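Local structure of phage-related protein (Bordetella bronchiseptica RB50, 3BJQ) at residues I47-Y58 / V258-Y267; W151-T159 / A186-L196. The protein probably serves as a phage major capsid protein, one of the coat subunits that assemble into the shell enclosing viral DNA. All coordinates share one frame; numbering follows the deposited sequence.

Interaction 1 (I47-Y58 / V258-Y267)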
loop_
_atom_site.group_PDB
_atom_site.type_symbol
_atom_site.label_atom_id
_atom_site.label_comp_id
_atom_site.label_asym_id
_atom_site.label_seq_id
_atom_site.Cartn_x
_atom_site.Cartn_y
_atom_site.Cartn_z
ATOM N N ILE E 47 39.020 -18.033 -19.611
ATOM C CA ILE E 47 38.135 -18.866 -18.822
ATOM C C ILE E 47 38.814 -19.115 -17.490
ATOM O O ILE E 47 39.958 -19.579 -17.455
ATOM C CB ILE E 47 37.868 -20.251 -19.517
ATOM C CG1 ILE E 47 37.181 -20.068 -20.876
ATOM C CG2 ILE E 47 37.047 -21.178 -18.607
ATOM C CD1 ILE E 47 37.112 -21.327 -21.714
ATOM N N LEU E 48 38.117 -18.832 -16.396
ATOM C CA LEU E 48 38.654 -19.154 -15.073
ATOM C C LEU E 48 38.577 -20.658 -14.969
ATOM O O LEU E 48 37.477 -21.240 -15.015
ATOM C CB LEU E 48 37.891 -18.438 -13.967
ATOM C CG LEU E 48 38.595 -18.470 -12.607
ATOM C CD1 LEU E 48 39.942 -17.711 -12.635
ATOM C CD2 LEU E 48 37.686 -17.870 -11.567
ATOM N N THR E 49 39.741 -21.291 -14.863
ATOM C CA THR E 49 39.884 -22.741 -15.001
ATOM C C THR E 49 40.213 -23.401 -13.669
ATOM O O THR E 49 40.975 -22.872 -12.864
ATOM C CB THR E 49 40.946 -23.049 -16.076
ATOM O OG1 THR E 49 40.564 -22.403 -17.297
ATOM C CG2 THR E 49 41.107 -24.552 -16.348
ATOM N N PHE E 50 39.627 -24.569 -13.453
ATOM C CA PHE E 50 39.798 -25.305 -12.226
ATOM C C PHE E 50 40.440 -26.649 -12.498
ATOM O O PHE E 50 39.815 -27.559 -13.038
ATOM C CB PHE E 50 38.443 -25.458 -11.537
ATOM C CG PHE E 50 37.651 -24.183 -11.521
ATOM C CD1 PHE E 50 38.059 -23.118 -10.740
ATOM C CD2 PHE E 50 36.566 -24.024 -12.351
ATOM C CE1 PHE E 50 37.353 -21.941 -10.729
ATOM C CE2 PHE E 50 35.843 -22.865 -12.357
ATOM C CZ PHE E 50 36.225 -21.818 -11.521
ATOM N N GLY E 51 41.705 -26.753 -12.117
ATOM C CA GLY E 51 42.446 -27.987 -12.208
ATOM C C GLY E 51 42.419 -28.687 -10.863
ATOM O O GLY E 51 41.599 -28.351 -9.994
ATOM N N LYS E 52 43.328 -29.640 -10.678
ATOM C CA LYS E 52 43.341 -30.453 -9.469
ATOM C C LYS E 52 43.545 -29.596 -8.232
ATOM O O LYS E 52 42.867 -29.792 -7.229
ATOM C CB LYS E 52 44.425 -31.537 -9.553
ATOM C CG LYS E 52 44.208 -32.697 -8.586
ATOM C CD LYS E 52 45.179 -33.853 -8.834
ATOM C CE LYS E 52 44.749 -35.119 -8.100
ATOM N NZ LYS E 52 45.588 -36.313 -8.498
ATOM N N GLU E 53 44.469 -28.647 -8.303
ATOM C CA GLU E 53 44.757 -27.765 -7.174
ATOM C C GLU E 53 43.538 -26.934 -6.750
ATOM O O GLU E 53 43.283 -26.768 -5.568
ATOM C CB GLU E 53 45.888 -26.814 -7.531
ATOM C CG GLU E 53 46.227 -25.823 -6.410
ATOM C CD GLU E 53 46.871 -24.521 -6.905
ATOM O OE1 GLU E 53 46.530 -24.051 -8.018
ATOM O OE2 GLU E 53 47.702 -23.953 -6.154
ATOM N N ALA E 54 42.812 -26.404 -7.725
ATOM C CA ALA E 54 41.601 -25.601 -7.472
ATOM C C ALA E 54 40.559 -26.362 -6.677
ATOM O O ALA E 54 40.016 -25.850 -5.693
ATOM C CB ALA E 54 40.986 -25.128 -8.796
ATOM N N PHE E 55 40.279 -27.592 -7.099
ATOM C CA PHE E 55 39.294 -28.408 -6.382
ATOM C C PHE E 55 39.817 -28.832 -5.024
ATOM O O PHE E 55 39.050 -28.912 -4.086
ATOM C CB PHE E 55 38.838 -29.625 -7.182
ATOM C CG PHE E 55 37.845 -29.301 -8.267
ATOM C CD1 PHE E 55 36.517 -29.126 -7.968
ATOM C CD2 PHE E 55 38.242 -29.188 -9.584
ATOM C CE1 PHE E 55 35.583 -28.837 -8.967
ATOM C CE2 PHE E 55 37.322 -28.908 -10.588
ATOM C CZ PHE E 55 35.985 -28.738 -10.269
ATOM N N ARG E 56 41.111 -29.094 -4.910
ATOM C CA ARG E 56 41.682 -29.432 -3.613
ATOM C C ARG E 56 41.530 -28.249 -2.645
ATOM O O ARG E 56 41.114 -28.431 -1.503
ATOM C CB ARG E 56 43.153 -29.795 -3.732
ATOM C CG ARG E 56 43.694 -30.280 -2.413
ATOM C CD ARG E 56 45.038 -30.904 -2.543
ATOM N NE ARG E 56 45.354 -31.656 -1.334
ATOM C CZ ARG E 56 44.826 -32.841 -1.023
ATOM N NH1 ARG E 56 43.946 -33.436 -1.833
ATOM N NH2 ARG E 56 45.189 -33.440 0.101
ATOM N N LEU E 57 41.904 -27.060 -3.109
ATOM C CA LEU E 57 41.792 -25.818 -2.319
ATOM C C LEU E 57 40.338 -25.527 -1.924
ATOM O O LEU E 57 40.057 -25.134 -0.797
ATOM C CB LEU E 57 42.326 -24.621 -3.124
ATOM C CG LEU E 57 42.978 -23.517 -2.290
ATOM C CD1 LEU E 57 44.352 -23.980 -1.847
ATOM C CD2 LEU E 57 43.096 -22.199 -3.050
ATOM N N TYR E 58 39.430 -25.744 -2.862
ATOM C CA TYR E 58 38.011 -25.553 -2.647
ATOM C C TYR E 58 37.510 -26.377 -1.471
ATOM O O TYR E 58 36.687 -25.895 -0.708
ATOM C CB TYR E 58 37.246 -25.930 -3.912
ATOM C CG TYR E 58 35.762 -25.618 -3.950
ATOM C CD1 TYR E 58 35.286 -24.306 -3.892
ATOM C CD2 TYR E 58 34.841 -26.627 -4.142
ATOM C CE1 TYR E 58 33.916 -24.036 -3.973
ATOM C CE2 TYR E 58 33.468 -26.368 -4.240
ATOM C CZ TYR E 58 33.011 -25.086 -4.143
ATOM O OH TYR E 58 31.653 -24.874 -4.255
ATOM N N VAL E 258 31.095 -17.731 -12.057
ATOM C CA VAL E 258 32.213 -18.261 -12.852
ATOM C C VAL E 258 33.489 -18.552 -12.025
ATOM O O VAL E 258 34.407 -19.215 -12.498
ATOM C CB VAL E 258 32.583 -17.328 -14.061
ATOM C CG1 VAL E 258 31.395 -17.126 -14.951
ATOM C CG2 VAL E 258 33.159 -15.963 -13.582
ATOM N N GLU E 259 33.528 -18.053 -10.788
ATOM C CA GLU E 259 34.681 -18.175 -9.914
ATOM C C GLU E 259 34.646 -19.428 -9.022
ATOM O O GLU E 259 35.636 -19.770 -8.380
ATOM C CB GLU E 259 34.755 -16.929 -9.031
ATOM C CG GLU E 259 34.838 -15.614 -9.818
ATOM C CD GLU E 259 34.959 -14.396 -8.905
ATOM O OE1 GLU E 259 33.939 -13.707 -8.694
ATOM O OE2 GLU E 259 36.072 -14.125 -8.392
ATOM N N GLU E 260 33.500 -20.094 -8.973
ATOM C CA GLU E 260 33.315 -21.241 -8.111
ATOM C C GLU E 260 33.587 -22.534 -8.892
ATOM O O GLU E 260 33.050 -22.701 -9.997
ATOM C CB GLU E 260 31.896 -21.243 -7.548
ATOM C CG GLU E 260 31.554 -22.502 -6.816
ATOM C CD GLU E 260 30.192 -22.426 -6.166
ATOM O OE1 GLU E 260 29.292 -21.762 -6.737
ATOM O OE2 GLU E 260 30.035 -23.032 -5.087
ATOM N N PRO E 261 34.480 -23.402 -8.363
ATOM C CA PRO E 261 34.766 -24.691 -8.990
ATOM C C PRO E 261 33.546 -25.503 -9.399
ATOM O O PRO E 261 32.663 -25.828 -8.573
ATOM C CB PRO E 261 35.650 -25.392 -7.969
ATOM C CG PRO E 261 36.370 -24.319 -7.316
ATOM C CD PRO E 261 35.392 -23.167 -7.230
ATOM N N SER E 262 33.521 -25.814 -10.693
ATOM C CA SER E 262 32.473 -26.578 -11.325
ATOM C C SER E 262 32.959 -27.047 -12.689
ATOM O O SER E 262 33.964 -26.537 -13.190
ATOM C CB SER E 262 31.207 -25.704 -11.486
ATOM O OG SER E 262 30.046 -26.498 -11.659
ATOM N N PHE E 263 32.265 -28.018 -13.282
ATOM C CA PHE E 263 32.614 -28.496 -14.627
ATOM C C PHE E 263 32.580 -27.395 -15.684
ATOM O O PHE E 263 33.460 -27.297 -16.541
ATOM C CB PHE E 263 31.669 -29.627 -15.071
ATOM C CG PHE E 263 31.784 -29.971 -16.539
ATOM C CD1 PHE E 263 32.808 -30.775 -16.994
ATOM C CD2 PHE E 263 30.864 -29.490 -17.455
ATOM C CE1 PHE E 263 32.938 -31.063 -18.332
ATOM C CE2 PHE E 263 30.983 -29.781 -18.785
ATOM C CZ PHE E 263 32.019 -30.565 -19.227
ATOM N N GLY E 264 31.535 -26.578 -15.658
ATOM C CA GLY E 264 31.383 -25.540 -16.690
ATOM C C GLY E 264 30.342 -24.497 -16.380
ATOM O O GLY E 264 29.587 -24.608 -15.421
ATOM N N TYR E 265 30.322 -23.461 -17.217
ATOM C CA TYR E 265 29.409 -22.339 -17.067
ATOM C C TYR E 265 29.048 -21.811 -18.433
ATOM O O TYR E 265 29.814 -21.961 -19.371
ATOM C CB TYR E 265 30.092 -21.180 -16.307
ATOM C CG TYR E 265 30.269 -21.482 -14.848
ATOM C CD1 TYR E 265 29.171 -21.478 -13.994
ATOM C CD2 TYR E 265 31.521 -21.823 -14.325
ATOM C CE1 TYR E 265 29.322 -21.801 -12.637
ATOM C CE2 TYR E 265 31.682 -22.142 -12.961
ATOM C CZ TYR E 265 30.589 -22.130 -12.136
ATOM O OH TYR E 265 30.725 -22.449 -10.792
ATOM N N THR E 266 27.879 -21.194 -18.522
ATOM C CA THR E 266 27.528 -20.381 -19.676
ATOM C C THR E 266 27.927 -18.937 -19.276
ATOM O O THR E 266 27.298 -18.304 -18.436
ATOM C CB THR E 266 26.020 -20.532 -20.093
ATOM O OG1 THR E 266 25.759 -21.872 -20.574
ATOM C CG2 THR E 266 25.637 -19.539 -21.163
ATOM N N TYR E 267 29.044 -18.467 -19.814
ATOM C CA TYR E 267 29.513 -17.097 -19.581
ATOM C C TYR E 267 28.502 -16.206 -20.273
ATOM O O TYR E 267 28.326 -16.314 -21.492
ATOM C CB TYR E 267 30.931 -16.910 -20.178
ATOM C CG TYR E 267 32.074 -17.378 -19.284
ATOM C CD1 TYR E 267 31.909 -18.442 -18.393
ATOM C CD2 TYR E 267 33.311 -16.794 -19.355
ATOM C CE1 TYR E 267 32.937 -18.874 -17.576
ATOM C CE2 TYR E 267 34.368 -17.240 -18.543
ATOM C CZ TYR E 267 34.163 -18.261 -17.649
ATOM O OH TYR E 267 35.187 -18.697 -16.848
HETATM O O HOH W 1 34.829 -20.411 -14.816
HETATM O O HOH W 2 30.969 -25.772 -6.585
#

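Interaction 2 (W151-T159 / A186-L196)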
loop_
_atom_site.group_PDB
_atom_site.type_symbol
_atom_site.label_atom_id
_atom_site.label_comp_id
_atom_site.label_asym_id
_atom_site.label_seq_id
_atom_site.Cartn_x
_atom_site.Cartn_y
_atom_site.Cartn_z
ATOM N N TRP E 151 25.976 -50.102 -24.989
ATOM C CA TRP E 151 24.831 -50.398 -24.114
ATOM C C TRP E 151 23.660 -51.088 -24.801
ATOM O O TRP E 151 22.745 -51.576 -24.128
ATOM C CB TRP E 151 24.356 -49.103 -23.443
ATOM C CG TRP E 151 25.333 -48.534 -22.448
ATOM C CD1 TRP E 151 26.651 -48.867 -22.293
ATOM C CD2 TRP E 151 25.076 -47.487 -21.505
ATOM N NE1 TRP E 151 27.205 -48.138 -21.279
ATOM C CE2 TRP E 151 26.274 -47.262 -20.796
ATOM C CE3 TRP E 151 23.943 -46.732 -21.178
ATOM C CZ2 TRP E 151 26.373 -46.326 -19.783
ATOM C CZ3 TRP E 151 24.040 -45.796 -20.157
ATOM C CH2 TRP E 151 25.246 -45.614 -19.465
ATOM N N THR E 152 23.672 -51.060 -26.129
ATOM C CA THR E 152 22.716 -51.774 -26.960
ATOM C C THR E 152 22.967 -53.292 -26.939
ATOM O O THR E 152 22.077 -54.075 -27.269
ATOM C CB THR E 152 22.800 -51.285 -28.404
ATOM O OG1 THR E 152 24.166 -51.280 -28.809
ATOM C CG2 THR E 152 22.237 -49.864 -28.519
ATOM N N SER E 153 24.182 -53.704 -26.562
ATOM C CA SER E 153 24.490 -55.107 -26.407
ATOM C C SER E 153 24.047 -55.633 -25.033
ATOM O O SER E 153 24.295 -54.998 -24.006
ATOM C CB SER E 153 25.990 -55.359 -26.554
ATOM O OG SER E 153 26.307 -56.721 -26.253
ATOM N N PRO E 154 23.432 -56.825 -25.002
ATOM C CA PRO E 154 23.093 -57.404 -23.710
ATOM C C PRO E 154 24.325 -57.697 -22.851
ATOM O O PRO E 154 24.209 -57.776 -21.630
ATOM C CB PRO E 154 22.389 -58.706 -24.092
ATOM C CG PRO E 154 22.886 -59.035 -25.450
ATOM C CD PRO E 154 23.029 -57.705 -26.116
ATOM N N ASP E 155 25.484 -57.851 -23.493
ATOM C CA ASP E 155 26.741 -58.151 -22.809
ATOM C C ASP E 155 27.409 -56.967 -22.111
ATOM O O ASP E 155 28.365 -57.150 -21.353
ATOM C CB ASP E 155 27.750 -58.727 -23.807
ATOM C CG ASP E 155 27.323 -60.070 -24.353
ATOM O OD1 ASP E 155 26.404 -60.681 -23.774
ATOM O OD2 ASP E 155 27.913 -60.514 -25.358
ATOM N N SER E 156 26.921 -55.761 -22.382
ATOM C CA SER E 156 27.476 -54.545 -21.797
ATOM C C SER E 156 27.135 -54.420 -20.314
ATOM O O SER E 156 26.306 -55.164 -19.787
ATOM C CB SER E 156 26.983 -53.320 -22.551
ATOM O OG SER E 156 25.570 -53.247 -22.532
ATOM N N ASP E 157 27.790 -53.485 -19.639
ATOM C CA ASP E 157 27.574 -53.282 -18.205
ATOM C C ASP E 157 27.516 -51.787 -17.904
ATOM O O ASP E 157 28.473 -51.231 -17.347
ATOM C CB ASP E 157 28.695 -53.954 -17.401
ATOM C CG ASP E 157 28.362 -54.135 -15.913
ATOM O OD1 ASP E 157 27.398 -53.538 -15.387
ATOM O OD2 ASP E 157 29.087 -54.900 -15.251
ATOM N N PRO E 158 26.393 -51.131 -18.273
ATOM C CA PRO E 158 26.191 -49.724 -17.977
ATOM C C PRO E 158 26.530 -49.330 -16.530
ATOM O O PRO E 158 27.152 -48.309 -16.306
ATOM C CB PRO E 158 24.684 -49.526 -18.237
ATOM C CG PRO E 158 24.363 -50.505 -19.281
ATOM C CD PRO E 158 25.244 -51.701 -18.998
ATOM N N THR E 159 26.104 -50.134 -15.559
ATOM C CA THR E 159 26.368 -49.830 -14.156
ATOM C C THR E 159 27.859 -49.703 -13.873
ATOM O O THR E 159 28.297 -48.778 -13.206
ATOM C CB THR E 159 25.745 -50.873 -13.246
ATOM O OG1 THR E 159 24.314 -50.862 -13.431
ATOM C CG2 THR E 159 26.102 -50.615 -11.789
ATOM N N ALA E 186 21.123 -43.630 -25.564
ATOM C CA ALA E 186 21.630 -44.353 -24.403
ATOM C C ALA E 186 20.501 -44.691 -23.432
ATOM O O ALA E 186 20.504 -45.769 -22.834
ATOM C CB ALA E 186 22.720 -43.570 -23.695
ATOM N N LEU E 187 19.535 -43.790 -23.264
ATOM C CA LEU E 187 18.365 -44.100 -22.420
ATOM C C LEU E 187 17.552 -45.272 -22.981
ATOM O O LEU E 187 17.124 -46.153 -22.230
ATOM C CB LEU E 187 17.465 -42.883 -22.204
ATOM C CG LEU E 187 16.258 -43.103 -21.272
ATOM C CD1 LEU E 187 16.661 -43.581 -19.895
ATOM C CD2 LEU E 187 15.415 -41.835 -21.131
ATOM N N SER E 188 17.342 -45.290 -24.291
ATOM C CA SER E 188 16.660 -46.413 -24.941
ATOM C C SER E 188 17.351 -47.751 -24.680
ATOM O O SER E 188 16.699 -48.770 -24.466
ATOM C CB SER E 188 16.634 -46.209 -26.448
ATOM O OG SER E 188 16.066 -44.961 -26.758
ATOM N N ALA E 189 18.678 -47.734 -24.774
ATOM C CA ALA E 189 19.489 -48.924 -24.562
ATOM C C ALA E 189 19.290 -49.437 -23.149
ATOM O O ALA E 189 19.263 -50.641 -22.914
ATOM C CB ALA E 189 20.947 -48.641 -24.823
ATOM N N CYS E 190 19.129 -48.527 -22.200
ATOM C CA CYS E 190 18.897 -48.910 -20.814
ATOM C C CYS E 190 17.506 -49.478 -20.519
ATOM O O CYS E 190 17.365 -50.299 -19.619
ATOM C CB CYS E 190 19.114 -47.709 -19.881
ATOM S SG CYS E 190 20.804 -47.167 -19.764
ATOM N N LYS E 191 16.489 -49.046 -21.257
ATOM C CA LYS E 191 15.081 -49.350 -20.919
ATOM C C LYS E 191 14.810 -50.826 -20.629
ATOM O O LYS E 191 14.085 -51.160 -19.690
ATOM C CB LYS E 191 14.136 -48.853 -22.030
ATOM C CG LYS E 191 12.653 -49.057 -21.714
ATOM C CD LYS E 191 11.712 -48.216 -22.586
ATOM C CE LYS E 191 10.276 -48.300 -22.028
ATOM N NZ LYS E 191 9.235 -47.968 -23.027
ATOM N N TYR E 192 15.382 -51.708 -21.441
ATOM C CA TYR E 192 15.211 -53.147 -21.250
ATOM C C TYR E 192 16.565 -53.844 -21.173
ATOM O O TYR E 192 16.669 -55.008 -21.558
ATOM C CB TYR E 192 14.409 -53.768 -22.406
ATOM C CG TYR E 192 13.031 -53.184 -22.616
ATOM C CD1 TYR E 192 11.997 -53.448 -21.723
ATOM C CD2 TYR E 192 12.752 -52.393 -23.727
ATOM C CE1 TYR E 192 10.741 -52.904 -21.906
ATOM C CE2 TYR E 192 11.494 -51.854 -23.921
ATOM C CZ TYR E 192 10.492 -52.123 -23.016
ATOM O OH TYR E 192 9.244 -51.588 -23.214
ATOM N N HIS E 193 17.603 -53.158 -20.691
ATOM C CA HIS E 193 18.918 -53.801 -20.622
ATOM C C HIS E 193 18.800 -54.965 -19.655
ATOM O O HIS E 193 18.374 -54.744 -18.539
ATOM C CB HIS E 193 20.011 -52.844 -20.155
ATOM C CG HIS E 193 21.382 -53.411 -20.301
ATOM N ND1 HIS E 193 21.901 -54.333 -19.418
ATOM C CD2 HIS E 193 22.319 -53.239 -21.261
ATOM C CE1 HIS E 193 23.108 -54.688 -19.819
ATOM N NE2 HIS E 193 23.380 -54.048 -20.940
ATOM N N PRO E 194 19.171 -56.204 -20.082
ATOM C CA PRO E 194 18.942 -57.380 -19.242
ATOM C C PRO E 194 19.592 -57.346 -17.852
ATOM O O PRO E 194 19.034 -57.907 -16.900
ATOM C CB PRO E 194 19.500 -58.531 -20.102
ATOM C CG PRO E 194 20.478 -57.883 -21.006
ATOM C CD PRO E 194 19.831 -56.585 -21.344
ATOM N N LYS E 195 20.758 -56.724 -17.726
ATOM C CA LYS E 195 21.439 -56.668 -16.431
ATOM C C LYS E 195 20.658 -55.775 -15.507
ATOM O O LYS E 195 20.510 -56.083 -14.336
ATOM C CB LYS E 195 22.877 -56.147 -16.554
ATOM C CG LYS E 195 23.878 -57.115 -17.170
ATOM C CD LYS E 195 25.310 -56.661 -16.913
ATOM C CE LYS E 195 26.378 -57.679 -17.362
ATOM N NZ LYS E 195 26.445 -57.835 -18.844
ATOM N N LEU E 196 20.169 -54.661 -16.040
ATOM C CA LEU E 196 19.375 -53.706 -15.247
ATOM C C LEU E 196 17.996 -54.284 -14.881
ATOM O O LEU E 196 17.548 -54.174 -13.734
ATOM C CB LEU E 196 19.241 -52.375 -15.988
ATOM C CG LEU E 196 20.574 -51.658 -16.336
ATOM C CD1 LEU E 196 20.342 -50.288 -16.994
ATOM C CD2 LEU E 196 21.366 -51.456 -15.132
HETATM O O HOH W 3 20.167 -52.863 -24.326
#

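Interaction 1 (I47-Y58 / V258-Y267)
In Y58, CG stands anti to the backbone N (chi1 -172°), which lays a ring face against P261 CG and CD, whereas in F50 it is anti to the carbonyl carbon (chi1 -45°), which sets that ring beneath P261 CA. F55 completes three rings around one proline. P261 CA sits squarely over the F50 ring, 3.8 Å from its centroid, while P261 CG stands 4.0 Å from the Y58 centroid. P261 CB meets F55 off-centre, nearest to F55 CE1 at 3.6 Å. At the rim of F50, V258 O lies near the ring plane, 3.3 Å from F50 CZ.

Polar bonds secure both ends of this apolar core. Y58 OH donates to E260 OE2 at 2.6 Å, using the anti lone pair of the carboxylate, whose plane is turned 67° from the phenol ring. Water 2 donates to Y58 OH and to P261 O, and N253 holds the other oxygen of E260. L48 N donates to Y267 OH at 3.0 Å; that hydroxyl gives its proton to water 1, which donates to L48 O and V258 O. L48 CD2 packs against E259 CA at 3.4 Å.

The contact lays strand 44-49 and helix 52-58 against the loop 258-263 and the start of strand 264-269, in the sheet with 37-40 and 286-299. The hairpin 44-49/75-81 probably corresponds to the extended loop of HK97-type coat proteins; in this chain it packs on 258-267. R117 of the second subunit makes a cation-pi contact with Y58. The chemistry implies a joint made specific by polar groups around a proline: CH-pi packing buries the middle, the hydroxyls of Y58 and Y267 each donate and accept, and the donated bond probably steadies the negative charge of E260.

Interaction 2 (W151-T159 / A186-L196)
A histidine N-cap plugged into a type I beta turn is the centre of this contact: H193 precedes helix 194-199, and its ring enters the turn S153-S156. H193 ND1 accepts from K195 N at 3.1 Å, a capping bond, while NE2 donates to S156 OG at 2.8 Å, with the serine oxygen close to the ring plane. S156 OG passes its own proton to S153 O at 2.6 Å. The imidazole gets there because CG stands anti to the backbone N (chi1 -170°), directing the ring across to the turn. P158 CD covers one face, 3.9 Å from the H193 centroid, and P194 CD lies on the opposite face; W151 O sits at the ring edge beside CD2.

K195 ties down the far end of the turn. Its chain bends at the last torsion (chi4 68°), bringing NZ within 2.8 Å of S156 O; the nitrogen approaches from above the carbonyl plane, 46° out of it, and a weak bond reaches D155 O. P154 CB rests on P194 CG at 3.7 Å.

The W151 side chain packs against apolar groups. W151 CB touches A189 CB at 3.7 Å, and C190 SG lies obliquely beside the indole, 3.5 Å from CE3, in a sulfur-aromatic contact. Separately, W151 NE1 is held by D161, and water 3 joins W151 O to A189 O.

The turn before helix 158-173 is thus fastened to the junction between helices 184-191 and 194-199, all within the capsid-protein family region. With ND1 accepting and NE2 donating, H193 is probably neutral, with its proton on NE2, and probably fixed in rotation by bonds at both nitrogens and prolines over both faces; the lysine charge is probably offset by turn carbonyls.

Interactions 1 and 2 illustrate how a coat subunit is held together by separate contacts: their centres lie 33 Å apart and their nearest atoms about 16 Å apart, so neither touches the other. Along the chain, residues 151-196 fall between the two partners of interaction 1. Interaction 1 closes a long-range link, with 199 residues between its segments, and lies near the boundary with a second subunit; interaction 2 is a local link across 26 residues, farther from the chain centre. A bound tetraethylene glycol, probably from the crystallisation liquor, lies about 3 Å from the Y58 side chain in interaction 1.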